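Local coordinates for protein TRAP dicarboxylate transporter, DctP subunit (Ochrobactrum anthropi, PDB 4P47) that probably binds an organic acid, such as a dicarboxylate, in the periplasm and delivers it to the membrane components of a TRAP transporter, at residues 182-187 against 308-312. Residues are numbered along the deposited sequence; the frame is centred on the assembly and turned at random.
Sequences ALFNAL and VKPII
Leu187 serves two neighbours with its two methyls: CD1 lies over one face of the Phe184 ring, 4.2 Å above the plane and displaced toward the rim, whereas CD2 meets Val308 CG1 across the contact at 3.6 Å. The same ring, buried and on a side chain that leaves its helix away from 308-312, pairs edge-to-face with His235. Val308 CG1 also touches Ala186 CB at 3.8 Å and, more distantly, Leu183 CD1. That methyl reaches the neighbouring helix because it is anti to the carbonyl carbon of Val308 (chi1 -55°). Helix 178-186 joins the adjacent parallel strands 171-173 and 190-192 as the crossover of a beta-alpha-beta unit in this periplasmic binding-protein fold; here the end of helix 298-312 packs on it. The segment axes run roughly antiparallel, at 146° and 9.4 Å apart, with small alanines on one side. Ala182 and Ala186, four residues apart, present their CB atoms to Ile311, whose branches divide the work: CG1 lies 3.8 Å from Ala186 CB, and CG2 lies equally far from Ala182 CB. An alanine in place of Ile311 would remove both branches, and Ala182 CB would probably be left without its partner here, Ala186 CB keep less cover, and a gap open between the helices. Farther along, Ile312 CD1 approaches Leu183 CA at 4.4 Å, and the Ile312 side chain also rests on Leu110 and Pro111.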
# COMPACT_ATOMS: atom_id res chain seq x y z
N ALA A 182 -7.72 9.27 12.85
CA ALA A 182 -8.99 8.82 13.41
C ALA A 182 -8.86 7.41 13.98
O ALA A 182 -9.32 7.12 15.09
CB ALA A 182 -10.11 8.87 12.35
N LEU A 183 -8.21 6.53 13.23
CA LEU A 183 -8.04 5.13 13.61
C LEU A 183 -7.32 5.00 14.94
O LEU A 183 -7.79 4.33 15.86
CB LEU A 183 -7.25 4.39 12.52
CG LEU A 183 -6.72 3.01 12.89
CD1 LEU A 183 -7.85 2.04 13.23
CD2 LEU A 183 -5.86 2.49 11.76
N PHE A 184 -6.17 5.65 15.06
CA PHE A 184 -5.38 5.44 16.26
C PHE A 184 -6.00 6.11 17.48
O PHE A 184 -5.94 5.57 18.59
CB PHE A 184 -3.90 5.77 15.99
CG PHE A 184 -3.18 4.60 15.36
CD1 PHE A 184 -2.63 3.61 16.16
CD2 PHE A 184 -3.15 4.45 13.99
CE1 PHE A 184 -2.03 2.50 15.58
CE2 PHE A 184 -2.56 3.35 13.41
CZ PHE A 184 -2.01 2.38 14.19
N ASN A 185 -6.67 7.24 17.28
CA ASN A 185 -7.45 7.83 18.39
C ASN A 185 -8.58 6.89 18.81
O ASN A 185 -8.83 6.73 19.99
CB ASN A 185 -7.99 9.21 18.05
CG ASN A 185 -6.99 10.29 18.24
OD1 ASN A 185 -6.70 10.70 19.35
ND2 ASN A 185 -6.44 10.77 17.15
N ALA A 186 -9.27 6.29 17.85
CA ALA A 186 -10.35 5.35 18.17
C ALA A 186 -9.83 4.15 18.95
O ALA A 186 -10.57 3.53 19.73
CB ALA A 186 -11.04 4.87 16.88
N LEU A 187 -8.57 3.80 18.73
CA LEU A 187 -7.93 2.68 19.44
C LEU A 187 -7.38 3.09 20.81
O LEU A 187 -6.83 2.24 21.53
CB LEU A 187 -6.81 2.10 18.58
CG LEU A 187 -7.23 1.40 17.29
CD1 LEU A 187 -6.01 1.12 16.41
CD2 LEU A 187 -8.00 0.14 17.59
N VAL A 308 -13.73 0.30 16.00
CA VAL A 308 -13.40 1.54 15.32
C VAL A 308 -14.43 1.94 14.27
O VAL A 308 -14.46 3.09 13.82
CB VAL A 308 -11.96 1.54 14.71
CG1 VAL A 308 -10.94 1.20 15.80
CG2 VAL A 308 -11.83 0.59 13.54
N LYS A 309 -15.33 1.03 13.92
CA LYS A 309 -16.29 1.30 12.86
C LYS A 309 -17.09 2.60 13.03
O LYS A 309 -17.26 3.34 12.07
CB LYS A 309 -17.26 0.13 12.71
CG LYS A 309 -18.25 0.36 11.57
CD LYS A 309 -19.16 -0.83 11.34
CE LYS A 309 -19.98 -0.66 10.06
NZ LYS A 309 -20.89 0.53 10.13
N PRO A 310 -17.63 2.86 14.24
CA PRO A 310 -18.44 4.09 14.33
C PRO A 310 -17.64 5.37 14.04
O PRO A 310 -18.22 6.37 13.60
CB PRO A 310 -18.95 4.08 15.78
CG PRO A 310 -18.86 2.63 16.22
CD PRO A 310 -17.65 2.08 15.49
N ILE A 311 -16.34 5.34 14.29
CA ILE A 311 -15.47 6.47 13.98
C ILE A 311 -15.20 6.50 12.47
O ILE A 311 -15.36 7.53 11.82
CB ILE A 311 -14.14 6.38 14.77
CG1 ILE A 311 -14.37 6.69 16.25
CG2 ILE A 311 -13.12 7.37 14.22
CD1 ILE A 311 -14.90 5.51 17.06
N ILE A 312 -14.82 5.35 11.92
CA ILE A 312 -14.44 5.23 10.52
C ILE A 312 -15.61 5.52 9.58
O ILE A 312 -15.41 5.98 8.48
CB ILE A 312 -13.83 3.82 10.25
CG1 ILE A 312 -12.58 3.62 11.10
CG2 ILE A 312 -13.54 3.64 8.76
CD1 ILE A 312 -11.52 4.70 10.95